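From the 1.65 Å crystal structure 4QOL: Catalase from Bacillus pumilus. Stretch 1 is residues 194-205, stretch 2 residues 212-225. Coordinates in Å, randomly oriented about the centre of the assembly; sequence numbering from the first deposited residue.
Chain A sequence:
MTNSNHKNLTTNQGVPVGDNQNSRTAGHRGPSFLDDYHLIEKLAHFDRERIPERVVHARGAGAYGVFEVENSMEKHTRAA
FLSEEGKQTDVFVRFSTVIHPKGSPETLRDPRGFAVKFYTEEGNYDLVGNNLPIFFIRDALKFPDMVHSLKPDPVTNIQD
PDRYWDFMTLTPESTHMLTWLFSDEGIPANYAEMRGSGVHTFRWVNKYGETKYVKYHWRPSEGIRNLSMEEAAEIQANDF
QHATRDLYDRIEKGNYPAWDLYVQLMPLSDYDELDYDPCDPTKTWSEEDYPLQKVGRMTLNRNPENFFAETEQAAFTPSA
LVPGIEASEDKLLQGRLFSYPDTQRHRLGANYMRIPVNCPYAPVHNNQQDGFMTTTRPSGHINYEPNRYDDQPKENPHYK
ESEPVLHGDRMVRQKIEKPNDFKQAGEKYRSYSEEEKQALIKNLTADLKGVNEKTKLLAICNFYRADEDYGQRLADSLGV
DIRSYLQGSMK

Stretch 1 (194-205) MRGSGVHTFRWV
Stretch 2 (212-225) KYVKYHWRPSEGIR

Antiparallel pairing of residues 194-205 with 212-225 in Bacillus pumilus catalase; 1027 Å² is buried, both sides summed. Stretch 2 runs as one extended strand through Pro220, while stretch 1 pairs with it in two ladders whose register shifts by two residues between Ser197 and Phe202. In the first ladder Gly196 faces Trp218 (CA-CA 4.4 Å): Gly196 N donates to Trp218 O (3.0 Å) and Trp218 N to Gly196 O (2.8 Å). Gly196 (phi/psi -133/149) suits this place because an ideal CB would lie 2.7 Å from Trp218 CD1, a clash. Gly198 N donates to Tyr216 O (3.0 Å).

Between the ladders, water replaces direct backbone pairing. Water 2 accepts from Val199 N (3.0 Å) and donates to Tyr216 O (2.8 Å); water 3 accepts from Tyr216 N (2.9 Å) and donates to His200 O (2.6 Å). Val199 turns the chain at phi/psi 69/-65. Buried Lys215, chi m, t, t, m, brings NZ to Val199 O (2.8 Å) and, weakly, to Thr201 OG1 (3.2 Å). Water 1 joins Ser197 OG (2.8 Å), to which it donates, with His217 ND1 (2.7 Å); both side chains have chi1 m.

The second ladder pairs Phe202 with Val214, N to O both ways at 2.9 Å, and Trp204 with Lys212, Trp204 N to Lys212 O at 2.8 Å and Lys212 N to Trp204 O at 2.9 Å. Phe202, Trp204 and Val214 share a face. Val214 (chi1 p) lays CG1 over the Trp204 five-membered ring, 3.6 Å from its centroid. Trp204 (chi1 -92°, chi2 12°) sends NE1 to Tyr216 OH (2.9 Å), satisfying the indole donor in a buried setting. Phe202 CD2 meets Tyr216 CE2 at 3.9 Å, both residues having chi1 m.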

ATOM      1  N   MET A 194     -33.587  -1.785  17.510  1.00 19.55           N
ATOM      2  CA  MET A 194     -32.873  -0.534  17.363  1.00 18.51           C
ATOM      3  C   MET A 194     -33.493   0.274  16.235  1.00 17.65           C
ATOM      4  O   MET A 194     -33.916  -0.302  15.232  1.00 19.20           O
ATOM      5  CB  MET A 194     -31.424  -0.875  16.989  1.00 20.65           C
ATOM      6  CG  MET A 194     -30.501   0.272  16.887  1.00 20.59           C
ATOM      7  SD  MET A 194     -28.785  -0.247  16.513  1.00 19.14           S
ATOM      8  CE  MET A 194     -28.822  -0.548  14.747  1.00 21.93           C
ATOM      9  N   ARG A 195     -33.542   1.585  16.442  1.00 17.07           N
ATOM     10  CA  ARG A 195     -33.989   2.562  15.464  1.00 19.43           C
ATOM     11  C   ARG A 195     -32.975   2.692  14.322  1.00 18.47           C
ATOM     12  O   ARG A 195     -31.811   2.310  14.490  1.00 21.04           O
ATOM     13  CB  ARG A 195     -34.063   3.900  16.187  1.00 21.30           C
ATOM     14  CG  ARG A 195     -34.756   5.016  15.497  1.00 22.43           C
ATOM     15  CD  ARG A 195     -34.588   6.311  16.276  1.00 22.65           C
ATOM     16  NE  ARG A 195     -34.940   6.204  17.704  1.00 22.82           N
ATOM     17  CZ  ARG A 195     -36.109   6.551  18.251  1.00 25.01           C
ATOM     18  NH1 ARG A 195     -37.078   7.065  17.525  1.00 27.39           N
ATOM     19  NH2 ARG A 195     -36.301   6.406  19.561  1.00 23.41           N
ATOM     20  N   GLY A 196     -33.456   3.167  13.148  1.00 17.41           N
ATOM     21  CA  GLY A 196     -32.554   3.620  12.107  1.00 15.87           C
ATOM     22  C   GLY A 196     -32.986   4.957  11.558  1.00 16.79           C
ATOM     23  O   GLY A 196     -34.172   5.282  11.587  1.00 17.78           O
ATOM     24  N   SER A 197     -32.006   5.779  11.119  1.00 15.59           N
ATOM     25  CA  SER A 197     -32.270   7.125  10.677  1.00 16.22           C
ATOM     26  C   SER A 197     -31.357   7.469   9.486  1.00 14.81           C
ATOM     27  O   SER A 197     -30.193   7.183   9.544  1.00 15.91           O
ATOM     28  CB  SER A 197     -31.988   8.105  11.806  1.00 17.00           C
ATOM     29  OG  SER A 197     -32.736   7.769  12.975  1.00 16.90           O
ATOM     30  N   GLY A 198     -31.854   8.194   8.467  1.00 14.68           N
ATOM     31  CA  GLY A 198     -30.909   8.714   7.462  1.00 14.21           C
ATOM     32  C   GLY A 198     -30.143   9.907   7.992  1.00 14.31           C
ATOM     33  O   GLY A 198     -29.072  10.236   7.441  1.00 14.29           O
ATOM     34  N   VAL A 199     -30.664  10.523   9.084  1.00 15.28           N
ATOM     35  CA  VAL A 199     -30.094  11.726   9.733  1.00 16.28           C
ATOM     36  C   VAL A 199     -30.207  12.967   8.894  1.00 16.90           C
ATOM     37  O   VAL A 199     -30.998  13.866   9.228  1.00 17.99           O
ATOM     38  CB  VAL A 199     -28.621  11.528  10.253  1.00 16.64           C
ATOM     39  CG1 VAL A 199     -28.075  12.804  10.901  1.00 16.30           C
ATOM     40  CG2 VAL A 199     -28.568  10.387  11.253  1.00 16.94           C
ATOM     41  N   HIS A 200     -29.531  13.025   7.740  1.00 16.02           N
ATOM     42  CA  HIS A 200     -29.653  14.174   6.876  1.00 14.48           C
ATOM     43  C   HIS A 200     -30.968  14.228   6.137  1.00 16.01           C
ATOM     44  O   HIS A 200     -31.596  13.213   5.861  1.00 16.67           O
ATOM     45  CB  HIS A 200     -28.591  14.175   5.764  1.00 14.88           C
ATOM     46  CG  HIS A 200     -27.183  13.912   6.246  1.00 13.22           C
ATOM     47  ND1 HIS A 200     -26.469  14.866   6.926  1.00 13.63           N
ATOM     48  CD2 HIS A 200     -26.360  12.847   6.105  1.00 14.04           C
ATOM     49  CE1 HIS A 200     -25.269  14.376   7.262  1.00 13.61           C
ATOM     50  NE2 HIS A 200     -25.187  13.141   6.807  1.00 13.20           N
ATOM     51  N   THR A 201     -31.343  15.447   5.847  1.00 15.70           N
ATOM     52  CA  THR A 201     -32.278  15.802   4.749  1.00 16.29           C
ATOM     53  C   THR A 201     -31.591  15.488   3.432  1.00 16.85           C
ATOM     54  O   THR A 201     -30.425  15.825   3.217  1.00 16.01           O
ATOM     55  CB  THR A 201     -32.595  17.260   4.831  1.00 16.63           C
ATOM     56  OG1 THR A 201     -33.178  17.550   6.133  1.00 16.71           O
ATOM     57  CG2 THR A 201     -33.544  17.670   3.717  1.00 17.23           C
ATOM     58  N   PHE A 202     -32.319  14.783   2.557  1.00 16.09           N
ATOM     59  CA  PHE A 202     -31.936  14.615   1.191  1.00 16.08           C
ATOM     60  C   PHE A 202     -32.979  15.300   0.281  1.00 16.39           C
ATOM     61  O   PHE A 202     -33.975  15.819   0.749  1.00 17.10           O
ATOM     62  CB  PHE A 202     -31.880  13.109   0.863  1.00 15.94           C
ATOM     63  CG  PHE A 202     -30.792  12.401   1.595  1.00 15.72           C
ATOM     64  CD1 PHE A 202     -29.474  12.397   1.065  1.00 16.42           C
ATOM     65  CD2 PHE A 202     -31.012  11.839   2.829  1.00 16.56           C
ATOM     66  CE1 PHE A 202     -28.418  11.808   1.824  1.00 15.23           C
ATOM     67  CE2 PHE A 202     -29.980  11.239   3.553  1.00 16.87           C
ATOM     68  CZ  PHE A 202     -28.710  11.241   3.070  1.00 16.00           C
ATOM     69  N   ARG A 203     -32.711  15.244  -0.977  1.00 16.38           N
ATOM     70  CA  ARG A 203     -33.641  15.768  -1.995  1.00 17.43           C
ATOM     71  C   ARG A 203     -34.225  14.610  -2.785  1.00 17.42           C
ATOM     72  O   ARG A 203     -33.444  13.783  -3.322  1.00 17.86           O
ATOM     73  CB  ARG A 203     -32.898  16.719  -2.923  1.00 19.48           C
ATOM     74  CG  ARG A 203     -32.549  18.065  -2.317  1.00 22.14           C
ATOM     75  CD  ARG A 203     -31.924  18.961  -3.427  1.00 25.89           C
ATOM     76  NE  ARG A 203     -31.779  20.293  -2.894  1.00 30.96           N
ATOM     77  CZ  ARG A 203     -32.294  21.409  -3.409  1.00 26.42           C
ATOM     78  NH1 ARG A 203     -32.906  21.445  -4.585  1.00 25.88           N
ATOM     79  NH2 ARG A 203     -32.110  22.515  -2.741  1.00 24.77           N
ATOM     80  N   TRP A 204     -35.553  14.600  -2.952  1.00 17.38           N
ATOM     81  CA  TRP A 204     -36.216  13.657  -3.831  1.00 16.98           C
ATOM     82  C   TRP A 204     -36.697  14.435  -5.027  1.00 17.19           C
ATOM     83  O   TRP A 204     -37.285  15.500  -4.872  1.00 19.17           O
ATOM     84  CB  TRP A 204     -37.362  12.980  -3.104  1.00 16.62           C
ATOM     85  CG  TRP A 204     -37.021  11.725  -2.453  1.00 17.52           C
ATOM     86  CD1 TRP A 204     -35.734  11.170  -2.205  1.00 17.59           C
ATOM     87  CD2 TRP A 204     -37.944  10.800  -1.909  1.00 17.44           C
ATOM     88  NE1 TRP A 204     -35.866   9.965  -1.572  1.00 17.06           N
ATOM     89  CE2 TRP A 204     -37.196   9.718  -1.346  1.00 15.89           C
ATOM     90  CE3 TRP A 204     -39.304  10.744  -1.844  1.00 16.43           C
ATOM     91  CZ2 TRP A 204     -37.796   8.615  -0.818  1.00 17.28           C
ATOM     92  CZ3 TRP A 204     -39.901   9.667  -1.176  1.00 17.42           C
ATOM     93  CH2 TRP A 204     -39.138   8.621  -0.696  1.00 16.67           C
ATOM     94  N   VAL A 205     -36.397  13.944  -6.222  1.00 18.39           N
ATOM     95  CA  VAL A 205     -36.725  14.616  -7.435  1.00 18.29           C
ATOM     96  C   VAL A 205     -37.567  13.640  -8.251  1.00 18.79           C
ATOM     97  O   VAL A 205     -37.121  12.549  -8.550  1.00 16.31           O
ATOM     98  CB  VAL A 205     -35.481  15.045  -8.259  1.00 19.21           C
ATOM     99  CG1 VAL A 205     -35.934  15.897  -9.448  1.00 20.06           C
ATOM    100  CG2 VAL A 205     -34.504  15.811  -7.373  1.00 19.06           C
ATOM    101  N   LYS A 212     -38.615  17.673  -3.451  1.00 21.59           N
ATOM    102  CA  LYS A 212     -39.037  17.781  -2.058  1.00 20.99           C
ATOM    103  C   LYS A 212     -37.829  17.387  -1.210  1.00 19.14           C
ATOM    104  O   LYS A 212     -36.975  16.604  -1.635  1.00 18.94           O
ATOM    105  CB  LYS A 212     -40.145  16.800  -1.699  1.00 25.80           C
ATOM    106  CG  LYS A 212     -41.378  16.907  -2.548  1.00 31.14           C
ATOM    107  CD  LYS A 212     -42.483  17.530  -1.776  1.00 35.79           C
ATOM    108  CE  LYS A 212     -43.722  17.571  -2.646  1.00 39.66           C
ATOM    109  NZ  LYS A 212     -44.467  18.799  -2.301  1.00 43.83           N
ATOM    110  N   TYR A 213     -37.741  17.996  -0.049  1.00 17.84           N
ATOM    111  CA  TYR A 213     -36.848  17.496   0.993  1.00 16.50           C
ATOM    112  C   TYR A 213     -37.434  16.242   1.648  1.00 16.03           C
ATOM    113  O   TYR A 213     -38.623  16.120   1.851  1.00 15.66           O
ATOM    114  CB  TYR A 213     -36.629  18.524   2.073  1.00 17.57           C
ATOM    115  CG  TYR A 213     -35.773  19.740   1.748  1.00 19.26           C
ATOM    116  CD1 TYR A 213     -34.561  19.643   1.056  1.00 20.53           C
ATOM    117  CD2 TYR A 213     -36.174  20.988   2.170  1.00 21.28           C
ATOM    118  CE1 TYR A 213     -33.793  20.755   0.810  1.00 20.60           C
ATOM    119  CE2 TYR A 213     -35.382  22.093   1.974  1.00 22.60           C
ATOM    120  CZ  TYR A 213     -34.202  21.964   1.295  1.00 23.90           C
ATOM    121  OH  TYR A 213     -33.411  23.052   1.125  1.00 28.66           O
ATOM    122  N   VAL A 214     -36.517  15.278   2.001  1.00 15.56           N
ATOM    123  CA  VAL A 214     -36.923  14.040   2.591  1.00 16.39           C
ATOM    124  C   VAL A 214     -36.020  13.676   3.763  1.00 15.52           C
ATOM    125  O   VAL A 214     -34.834  13.959   3.734  1.00 17.05           O
ATOM    126  CB  VAL A 214     -36.988  12.896   1.535  1.00 17.02           C
ATOM    127  CG1 VAL A 214     -35.611  12.577   1.002  1.00 17.59           C
ATOM    128  CG2 VAL A 214     -37.691  11.653   2.078  1.00 17.30           C
ATOM    129  N   LYS A 215     -36.621  13.043   4.759  1.00 15.31           N
ATOM    130  CA  LYS A 215     -35.945  12.352   5.841  1.00 16.95           C
ATOM    131  C   LYS A 215     -36.425  10.912   5.884  1.00 17.83           C
ATOM    132  O   LYS A 215     -37.608  10.595   5.708  1.00 19.56           O
ATOM    133  CB  LYS A 215     -36.189  13.095   7.177  1.00 17.82           C
ATOM    134  CG  LYS A 215     -35.277  14.280   7.334  1.00 18.96           C
ATOM    135  CD  LYS A 215     -35.292  14.851   8.742  1.00 20.69           C
ATOM    136  CE  LYS A 215     -34.424  16.079   8.824  1.00 18.97           C
ATOM    137  NZ  LYS A 215     -32.986  15.861   8.854  1.00 19.35           N
ATOM    138  N   TYR A 216     -35.471  10.018   6.131  1.00 17.55           N
ATOM    139  CA  TYR A 216     -35.725   8.579   6.233  1.00 17.43           C
ATOM    140  C   TYR A 216     -35.710   8.090   7.693  1.00 18.31           C
ATOM    141  O   TYR A 216     -34.848   8.518   8.525  1.00 18.46           O
ATOM    142  CB  TYR A 216     -34.629   7.828   5.523  1.00 17.15           C
ATOM    143  CG  TYR A 216     -34.535   7.996   4.016  1.00 16.55           C
ATOM    144  CD1 TYR A 216     -35.315   7.246   3.160  1.00 16.02           C
ATOM    145  CD2 TYR A 216     -33.551   8.821   3.451  1.00 16.30           C
ATOM    146  CE1 TYR A 216     -35.198   7.358   1.787  1.00 16.85           C
ATOM    147  CE2 TYR A 216     -33.391   8.899   2.077  1.00 17.27           C
ATOM    148  CZ  TYR A 216     -34.220   8.177   1.254  1.00 16.31           C
ATOM    149  OH  TYR A 216     -34.011   8.229  -0.085  1.00 17.27           O
ATOM    150  N   HIS A 217     -36.572   7.122   7.977  1.00 18.34           N
ATOM    151  CA  HIS A 217     -36.658   6.538   9.310  1.00 18.51           C
ATOM    152  C   HIS A 217     -36.896   5.039   9.203  1.00 18.19           C
ATOM    153  O   HIS A 217     -37.751   4.615   8.390  1.00 22.12           O
ATOM    154  CB  HIS A 217     -37.843   7.163  10.052  1.00 19.05           C
ATOM    155  CG  HIS A 217     -37.718   8.635  10.221  1.00 18.83           C
ATOM    156  ND1 HIS A 217     -37.019   9.207  11.268  1.00 19.78           N
ATOM    157  CD2 HIS A 217     -38.217   9.654   9.500  1.00 20.08           C
ATOM    158  CE1 HIS A 217     -37.089  10.524  11.171  1.00 19.56           C
ATOM    159  NE2 HIS A 217     -37.817  10.819  10.110  1.00 20.47           N
ATOM    160  N   TRP A 218     -36.148   4.239   9.961  1.00 18.51           N
ATOM    161  CA  TRP A 218     -36.356   2.804  10.014  1.00 17.57           C
ATOM    162  C   TRP A 218     -36.953   2.443  11.403  1.00 18.40           C
ATOM    163  O   TRP A 218     -36.361   2.775  12.445  1.00 17.66           O
ATOM    164  CB  TRP A 218     -35.018   2.068   9.886  1.00 17.17           C
ATOM    165  CG  TRP A 218     -34.293   2.166   8.577  1.00 16.68           C
ATOM    166  CD1 TRP A 218     -33.109   2.868   8.322  1.00 18.25           C
ATOM    167  CD2 TRP A 218     -34.615   1.483   7.350  1.00 16.17           C
ATOM    168  NE1 TRP A 218     -32.705   2.657   7.014  1.00 17.12           N
ATOM    169  CE2 TRP A 218     -33.591   1.794   6.411  1.00 15.90           C
ATOM    170  CE3 TRP A 218     -35.626   0.581   6.966  1.00 16.16           C
ATOM    171  CZ2 TRP A 218     -33.568   1.250   5.120  1.00 16.95           C
ATOM    172  CZ3 TRP A 218     -35.624   0.084   5.641  1.00 16.34           C
ATOM    173  CH2 TRP A 218     -34.595   0.422   4.746  1.00 16.88           C
ATOM    174  N   ARG A 219     -38.085   1.753  11.397  1.00 19.26           N
ATOM    175  CA  ARG A 219     -38.763   1.285  12.622  1.00 20.53           C
ATOM    176  C   ARG A 219     -38.689  -0.250  12.772  1.00 20.00           C
ATOM    177  O   ARG A 219     -39.188  -1.002  11.907  1.00 18.22           O
ATOM    178  CB  ARG A 219     -40.232   1.709  12.609  1.00 25.13           C
ATOM    179  CG  ARG A 219     -40.317   3.082  13.176  1.00 28.52           C
ATOM    180  CD  ARG A 219     -41.616   3.819  12.847  1.00 33.78           C
ATOM    181  NE  ARG A 219     -42.838   3.107  13.138  1.00 34.30           N
ATOM    182  CZ  ARG A 219     -44.052   3.627  12.907  1.00 36.27           C
ATOM    183  NH1 ARG A 219     -44.183   4.867  12.412  1.00 33.32           N
ATOM    184  NH2 ARG A 219     -45.140   2.926  13.222  1.00 35.21           N
ATOM    185  N   PRO A 220     -38.020  -0.713  13.817  1.00 18.88           N
ATOM    186  CA  PRO A 220     -37.808  -2.128  13.982  1.00 18.80           C
ATOM    187  C   PRO A 220     -39.054  -2.918  14.259  1.00 19.10           C
ATOM    188  O   PRO A 220     -39.810  -2.585  15.162  1.00 19.44           O
ATOM    189  CB  PRO A 220     -36.889  -2.191  15.189  1.00 18.48           C
ATOM    190  CG  PRO A 220     -37.178  -0.940  15.959  1.00 18.95           C
ATOM    191  CD  PRO A 220     -37.478   0.076  14.949  1.00 19.31           C
ATOM    192  N   SER A 221     -39.226  -4.001  13.531  1.00 20.32           N
ATOM    193  CA  SER A 221     -40.314  -4.930  13.814  1.00 22.79           C
ATOM    194  C   SER A 221     -40.150  -5.524  15.187  1.00 23.44           C
ATOM    195  O   SER A 221     -41.143  -5.857  15.842  1.00 26.60           O
ATOM    196  CB  SER A 221     -40.337  -6.061  12.793  1.00 23.78           C
ATOM    197  OG  SER A 221     -39.156  -6.853  12.857  1.00 26.51           O
ATOM    198  N   GLU A 222     -38.908  -5.619  15.676  1.00 23.10           N
ATOM    199  CA  GLU A 222     -38.624  -6.156  17.012  1.00 24.47           C
ATOM    200  C   GLU A 222     -38.766  -5.122  18.168  1.00 24.51           C
ATOM    201  O   GLU A 222     -38.591  -5.501  19.322  1.00 24.71           O
ATOM    202  CB  GLU A 222     -37.227  -6.799  17.061  1.00 25.29           C
ATOM    203  CG  GLU A 222     -37.023  -7.943  16.070  1.00 27.01           C
ATOM    204  CD  GLU A 222     -37.838  -9.179  16.369  1.00 29.62           C
ATOM    205  OE1 GLU A 222     -38.264  -9.356  17.511  1.00 35.52           O
ATOM    206  OE2 GLU A 222     -38.070  -9.977  15.450  1.00 33.58           O
ATOM    207  N   GLY A 223     -39.128  -3.879  17.860  1.00 23.76           N
ATOM    208  CA  GLY A 223     -39.289  -2.819  18.853  1.00 24.01           C
ATOM    209  C   GLY A 223     -37.966  -2.222  19.171  1.00 22.56           C
ATOM    210  O   GLY A 223     -36.947  -2.869  18.931  1.00 24.44           O
ATOM    211  N   ILE A 224     -37.957  -1.022  19.752  1.00 21.92           N
ATOM    212  CA  ILE A 224     -36.755  -0.419  20.271  1.00 23.73           C
ATOM    213  C   ILE A 224     -36.511  -0.859  21.714  1.00 23.88           C
ATOM    214  O   ILE A 224     -37.398  -0.713  22.565  1.00 22.84           O
ATOM    215  CB  ILE A 224     -36.857   1.115  20.207  1.00 23.18           C
ATOM    216  CG1 ILE A 224     -36.842   1.551  18.748  1.00 25.20           C
ATOM    217  CG2 ILE A 224     -35.746   1.791  21.039  1.00 24.92           C
ATOM    218  CD1 ILE A 224     -37.318   2.960  18.487  1.00 24.76           C
ATOM    219  N   ARG A 225     -35.338  -1.397  22.018  1.00 21.30           N
ATOM    220  CA  ARG A 225     -34.963  -1.719  23.409  1.00 22.34           C
ATOM    221  C   ARG A 225     -33.566  -1.358  23.736  1.00 19.91           C
ATOM    222  O   ARG A 225     -32.678  -1.510  22.886  1.00 18.38           O
ATOM    223  CB  ARG A 225     -35.121  -3.216  23.689  1.00 23.17           C
ATOM    224  CG  ARG A 225     -35.002  -3.572  25.141  1.00 24.75           C
ATOM    225  CD  ARG A 225     -35.472  -4.999  25.414  1.00 24.44           C
ATOM    226  NE  ARG A 225     -34.734  -6.024  24.679  1.00 24.93           N
ATOM    227  CZ  ARG A 225     -33.625  -6.650  25.095  1.00 24.79           C
ATOM    228  NH1 ARG A 225     -33.032  -6.356  26.249  1.00 24.23           N
ATOM    229  NH2 ARG A 225     -33.053  -7.543  24.311  1.00 26.22           N
TER
HETATM  230  O   HOH W   1     -35.489   7.977  13.147  1.00 20.25           O
HETATM  231  O   HOH W   2     -33.578  10.828   9.561  1.00 19.07           O
HETATM  232  O   HOH W   3     -32.868  11.136   6.869  1.00 17.62           O